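Long-range contact in apical membrane antigen AMA1 (Toxoplasma gondii ME49, PDB 4YIV), which takes part in host cell invasion by the parasite as a component of the moving junction formed between parasite and host plasma membranes: residues V173-S185 and P191-S203. Residues are numbered along the deposited sequence; the frame is centred on the assembly and turned at random.
Sequences VSMQLMEGKKYCS and PDLTWYCFKPRKS. With CD (cadmium ion), chain C.
A disulfide and two Met-aromatic contacts join 173-185 to 191-203: C184 SG and C197 SG are bonded at 2.0 Å with the S-S bond twisted to 94°. Backbone bonds flank the bridge. M178 and F198 form an antiparallel hydrogen-bonded pair, M178 N giving to F198 O at 2.9 Å and F198 N returning a longer bond to M178 O. At the end of 173-185, S185 N donates to W195 O and S185 O accepts from C197 N, so C197 both carries the disulfide and donates through its backbone. Within 173-185, G180 O accepts from both Y183 N and C184 N, closing the turn that leads into C184. In this ectodomain fragment the loop 173-185 lies against strand 198-201, which pairs antiparallel with strand 65-68, and against the residues leading into it. On the indole of W195 two methyls share one face: M175 CE lies 3.6 Å from the six-membered ring centroid and M178 CE 4.3 Å from that of the five-membered ring, while V173 CG2 meets the rim. The bend at chi3 of M175 (-73°) turns its methyl onto the indole face. The F198 ring, with CG between backbone N and carbonyl carbon (chi1 50°), takes M178 CB over a face and M175 CB at its edge, 3.7 Å from CZ; F101 packs edge-to-face with it. L193 CD1 reaches into the turn, 3.3 Å from K181 O. One water links Y183 O to W195 N, another S185 OG to L193 O.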
loop_
_atom_site.group_PDB
_atom_site.type_symbol
_atom_site.label_atom_id
_atom_site.label_comp_id
_atom_site.label_asym_id
_atom_site.label_seq_id
_atom_site.Cartn_x
_atom_site.Cartn_y
_atom_site.Cartn_z
ATOM N N VAL A 173 2.878 -5.795 17.129
ATOM C CA VAL A 173 3.600 -6.739 16.273
ATOM C C VAL A 173 3.799 -6.087 14.914
ATOM O O VAL A 173 2.839 -5.849 14.204
ATOM C CB VAL A 173 2.848 -8.072 16.126
ATOM C CG1 VAL A 173 3.589 -9.029 15.207
ATOM C CG2 VAL A 173 2.671 -8.728 17.462
ATOM N N SER A 174 5.046 -5.772 14.572
ATOM C CA SER A 174 5.348 -5.097 13.327
ATOM C C SER A 174 5.786 -6.110 12.294
ATOM O O SER A 174 6.047 -5.770 11.155
ATOM C CB SER A 174 6.435 -4.058 13.542
ATOM O OG SER A 174 7.519 -4.725 14.159
ATOM N N MET A 175 5.884 -7.377 12.691
ATOM C CA MET A 175 6.168 -8.432 11.705
ATOM C C MET A 175 5.020 -8.530 10.727
ATOM O O MET A 175 3.868 -8.233 11.078
ATOM C CB MET A 175 6.374 -9.796 12.378
ATOM C CG MET A 175 7.538 -9.799 13.347
ATOM S SD MET A 175 7.905 -11.466 13.946
ATOM C CE MET A 175 6.539 -11.761 15.073
ATOM N N GLN A 176 5.339 -8.930 9.501
ATOM C CA GLN A 176 4.324 -9.038 8.449
ATOM C C GLN A 176 4.261 -10.406 7.737
ATOM O O GLN A 176 3.238 -10.757 7.115
ATOM C CB GLN A 176 4.567 -7.940 7.440
ATOM C CG GLN A 176 4.213 -6.545 8.024
ATOM C CD GLN A 176 5.093 -5.452 7.416
ATOM O OE1 GLN A 176 4.951 -5.085 6.245
ATOM N NE2 GLN A 176 6.073 -5.005 8.187
ATOM N N LEU A 177 5.350 -11.173 7.824
ATOM C CA LEU A 177 5.434 -12.477 7.176
ATOM C C LEU A 177 6.261 -13.420 8.024
ATOM O O LEU A 177 7.363 -13.081 8.428
ATOM C CB LEU A 177 6.068 -12.353 5.807
ATOM C CG LEU A 177 6.273 -13.636 4.984
ATOM C CD1 LEU A 177 4.995 -14.200 4.576
ATOM C CD2 LEU A 177 7.078 -13.348 3.727
ATOM N N MET A 178 5.703 -14.595 8.301
ATOM C CA MET A 178 6.506 -15.695 8.817
ATOM C C MET A 178 5.986 -17.000 8.223
ATOM O O MET A 178 4.764 -17.206 8.122
ATOM C CB MET A 178 6.476 -15.733 10.333
ATOM C CG MET A 178 7.897 -15.951 10.862
ATOM S SD MET A 178 8.026 -16.455 12.568
ATOM C CE MET A 178 7.138 -15.135 13.195
ATOM N N GLU A 179 6.925 -17.847 7.795
ATOM C CA GLU A 179 6.588 -19.114 7.161
ATOM C C GLU A 179 7.701 -20.136 7.400
ATOM O O GLU A 179 8.843 -19.756 7.655
ATOM C CB GLU A 179 6.374 -18.935 5.639
ATOM C CG GLU A 179 7.644 -18.605 4.871
ATOM C CD GLU A 179 7.496 -18.759 3.315
ATOM O OE1 GLU A 179 8.461 -18.469 2.595
ATOM O OE2 GLU A 179 6.435 -19.175 2.796
ATOM N N GLY A 180 7.364 -21.417 7.233
ATOM C CA GLY A 180 8.325 -22.511 7.339
ATOM C C GLY A 180 8.135 -23.263 8.644
ATOM O O GLY A 180 8.053 -22.676 9.721
ATOM N N LYS A 181 8.114 -24.584 8.566
ATOM C CA LYS A 181 7.818 -25.371 9.756
ATOM C C LYS A 181 8.928 -25.249 10.828
ATOM O O LYS A 181 8.708 -25.573 11.980
ATOM C CB LYS A 181 7.566 -26.847 9.357
ATOM C CG LYS A 181 8.765 -27.567 8.805
ATOM C CD LYS A 181 8.408 -29.042 8.554
ATOM C CE LYS A 181 9.384 -29.665 7.635
ATOM N NZ LYS A 181 10.681 -29.881 8.314
ATOM N N LYS A 182 10.106 -24.761 10.458
ATOM C CA LYS A 182 11.168 -24.493 11.426
ATOM C C LYS A 182 10.843 -23.271 12.315
ATOM O O LYS A 182 11.366 -23.130 13.420
ATOM C CB LYS A 182 12.470 -24.299 10.661
ATOM C CG LYS A 182 13.658 -23.951 11.487
ATOM C CD LYS A 182 14.924 -24.281 10.715
ATOM C CE LYS A 182 16.108 -23.585 11.318
ATOM N NZ LYS A 182 16.192 -23.828 12.806
ATOM N N TYR A 183 9.940 -22.413 11.843
ATOM C CA TYR A 183 9.759 -21.064 12.425
ATOM C C TYR A 183 8.374 -20.820 12.973
ATOM O O TYR A 183 8.205 -20.017 13.881
ATOM C CB TYR A 183 10.058 -19.986 11.387
ATOM C CG TYR A 183 11.435 -20.110 10.830
ATOM C CD1 TYR A 183 12.551 -19.916 11.643
ATOM C CD2 TYR A 183 11.634 -20.446 9.508
ATOM C CE1 TYR A 183 13.834 -20.049 11.140
ATOM C CE2 TYR A 183 12.916 -20.588 8.990
ATOM C CZ TYR A 183 14.015 -20.384 9.808
ATOM O OH TYR A 183 15.292 -20.531 9.294
ATOM N N CYS A 184 7.362 -21.475 12.403
ATOM C CA CYS A 184 6.019 -21.186 12.802
ATOM C C CYS A 184 5.071 -22.287 12.396
ATOM O O CYS A 184 5.400 -23.115 11.547
ATOM C CB CYS A 184 5.566 -19.842 12.197
ATOM S SG CYS A 184 5.557 -19.798 10.391
ATOM N N SER A 185 3.889 -22.278 13.008
ATOM C CA SER A 185 2.894 -23.325 12.803
ATOM C C SER A 185 1.702 -22.907 11.975
ATOM O O SER A 185 1.252 -21.750 12.003
ATOM C CB SER A 185 2.374 -23.849 14.148
ATOM O OG SER A 185 1.796 -22.823 14.936
ATOM N N PRO A 191 3.162 -28.305 17.026
ATOM C CA PRO A 191 2.579 -27.805 18.277
ATOM C C PRO A 191 3.623 -27.240 19.217
ATOM O O PRO A 191 3.291 -26.551 20.172
ATOM C CB PRO A 191 1.924 -29.051 18.891
ATOM C CG PRO A 191 2.779 -30.205 18.338
ATOM C CD PRO A 191 3.103 -29.782 16.942
ATOM N N ASP A 192 4.884 -27.509 18.964
ATOM C CA ASP A 192 5.950 -26.983 19.800
ATOM C C ASP A 192 6.268 -25.507 19.616
ATOM O O ASP A 192 6.985 -24.927 20.401
ATOM C CB ASP A 192 7.248 -27.676 19.451
ATOM C CG ASP A 192 7.277 -29.105 19.859
ATOM O OD1 ASP A 192 6.236 -29.631 20.265
ATOM O OD2 ASP A 192 8.361 -29.677 19.763
ATOM N N LEU A 193 5.791 -24.920 18.537
ATOM C CA LEU A 193 6.194 -23.563 18.191
ATOM C C LEU A 193 5.293 -22.483 18.777
ATOM O O LEU A 193 4.061 -22.604 18.799
ATOM C CB LEU A 193 6.238 -23.407 16.668
ATOM C CG LEU A 193 7.264 -24.280 15.953
ATOM C CD1 LEU A 193 7.160 -24.082 14.452
ATOM C CD2 LEU A 193 8.672 -23.971 16.427
ATOM N N THR A 194 5.934 -21.399 19.211
ATOM C CA THR A 194 5.234 -20.294 19.825
ATOM C C THR A 194 4.402 -19.505 18.800
ATOM O O THR A 194 3.261 -19.119 19.080
ATOM C CB THR A 194 6.244 -19.334 20.540
ATOM O OG1 THR A 194 6.941 -20.078 21.547
ATOM C CG2 THR A 194 5.513 -18.185 21.197
ATOM N N TRP A 195 4.974 -19.267 17.626
ATOM C CA TRP A 195 4.310 -18.467 16.607
ATOM C C TRP A 195 3.543 -19.306 15.592
ATOM O O TRP A 195 4.014 -20.335 15.097
ATOM C CB TRP A 195 5.325 -17.597 15.869
ATOM C CG TRP A 195 5.721 -16.392 16.668
ATOM C CD1 TRP A 195 6.851 -16.223 17.423
ATOM C CD2 TRP A 195 4.960 -15.198 16.798
ATOM N NE1 TRP A 195 6.832 -14.983 18.022
ATOM C CE2 TRP A 195 5.675 -14.337 17.657
ATOM C CE3 TRP A 195 3.730 -14.771 16.277
ATOM C CZ2 TRP A 195 5.204 -13.078 18.002
ATOM C CZ3 TRP A 195 3.257 -13.511 16.634
ATOM C CH2 TRP A 195 3.999 -12.682 17.479
ATOM N N TYR A 196 2.365 -18.797 15.280
ATOM C CA TYR A 196 1.610 -19.152 14.089
ATOM C C TYR A 196 2.222 -18.429 12.889
ATOM O O TYR A 196 2.874 -17.387 13.023
ATOM C CB TYR A 196 0.130 -18.785 14.253
ATOM C CG TYR A 196 -0.046 -17.346 14.738
ATOM C CD1 TYR A 196 0.026 -16.272 13.848
ATOM C CD2 TYR A 196 -0.209 -17.070 16.089
ATOM C CE1 TYR A 196 -0.095 -14.958 14.302
ATOM C CE2 TYR A 196 -0.345 -15.755 16.566
ATOM C CZ TYR A 196 -0.277 -14.697 15.668
ATOM O OH TYR A 196 -0.391 -13.402 16.169
ATOM N N CYS A 197 1.999 -19.000 11.716
ATOM C CA CYS A 197 2.447 -18.423 10.476
ATOM C C CYS A 197 1.455 -17.329 10.081
ATOM O O CYS A 197 0.293 -17.342 10.494
ATOM C CB CYS A 197 2.542 -19.488 9.381
ATOM S SG CYS A 197 3.888 -20.734 9.674
ATOM N N PHE A 198 1.928 -16.397 9.273
ATOM C CA PHE A 198 1.076 -15.304 8.809
ATOM C C PHE A 198 1.735 -14.678 7.606
ATOM O O PHE A 198 2.926 -14.823 7.409
ATOM C CB PHE A 198 0.841 -14.267 9.915
ATOM C CG PHE A 198 2.102 -13.790 10.597
ATOM C CD1 PHE A 198 2.797 -12.692 10.123
ATOM C CD2 PHE A 198 2.562 -14.421 11.761
ATOM C CE1 PHE A 198 3.963 -12.259 10.754
ATOM C CE2 PHE A 198 3.711 -13.976 12.414
ATOM C CZ PHE A 198 4.418 -12.893 11.906
ATOM N N LYS A 199 0.949 -13.987 6.793
ATOM C CA LYS A 199 1.482 -13.323 5.613
ATOM C C LYS A 199 0.536 -12.182 5.213
ATOM O O LYS A 199 -0.667 -12.209 5.558
ATOM C CB LYS A 199 1.629 -14.299 4.444
ATOM C CG LYS A 199 0.307 -14.804 3.905
ATOM C CD LYS A 199 0.500 -15.795 2.752
ATOM C CE LYS A 199 -0.848 -16.419 2.357
ATOM N NZ LYS A 199 -0.663 -17.607 1.459
ATOM N N PRO A 200 1.068 -11.205 4.472
ATOM C CA PRO A 200 0.237 -10.095 3.988
ATOM C C PRO A 200 -0.699 -10.556 2.903
ATOM O O PRO A 200 -0.339 -11.442 2.129
ATOM C CB PRO A 200 1.258 -9.093 3.433
ATOM C CG PRO A 200 2.626 -9.556 3.989
ATOM C CD PRO A 200 2.480 -11.040 4.074
ATOM N N ARG A 201 -1.850 -9.913 2.830
ATOM C CA ARG A 201 -2.809 -10.236 1.816
ATOM C C ARG A 201 -3.696 -9.058 1.448
ATOM O O ARG A 201 -3.952 -8.174 2.249
ATOM C CB ARG A 201 -3.708 -11.354 2.350
ATOM C CG ARG A 201 -4.322 -12.261 1.301
ATOM C CD ARG A 201 -3.433 -13.463 1.035
ATOM N NE ARG A 201 -4.170 -14.553 0.410
ATOM C CZ ARG A 201 -4.159 -14.822 -0.890
ATOM N NH1 ARG A 201 -4.869 -15.836 -1.357
ATOM N NH2 ARG A 201 -3.440 -14.087 -1.724
ATOM N N LYS A 202 -4.159 -9.092 0.212
ATOM C CA LYS A 202 -5.178 -8.218 -0.317
ATOM C C LYS A 202 -6.223 -9.203 -0.877
ATOM O O LYS A 202 -5.859 -10.203 -1.428
ATOM C CB LYS A 202 -4.702 -7.242 -1.376
ATOM C CG LYS A 202 -3.938 -6.060 -0.832
ATOM C CD LYS A 202 -3.733 -4.998 -1.899
ATOM C CE LYS A 202 -2.877 -3.838 -1.417
ATOM N NZ LYS A 202 -2.886 -2.655 -2.273
ATOM N N SER A 203 -7.497 -8.913 -0.691
ATOM C CA SER A 203 -8.568 -9.754 -1.162
ATOM C C SER A 203 -9.413 -9.080 -2.216
ATOM O O SER A 203 -9.609 -7.923 -2.163
ATOM C CB SER A 203 -9.462 -10.147 0.008
ATOM O OG SER A 203 -10.721 -10.580 -0.383
HETATM CD CD CD C . 7.567 -32.001 20.268
HETATM O O HOH W 1 7.651 -20.058 16.796
HETATM O O HOH W 2 2.231 -23.977 17.321
#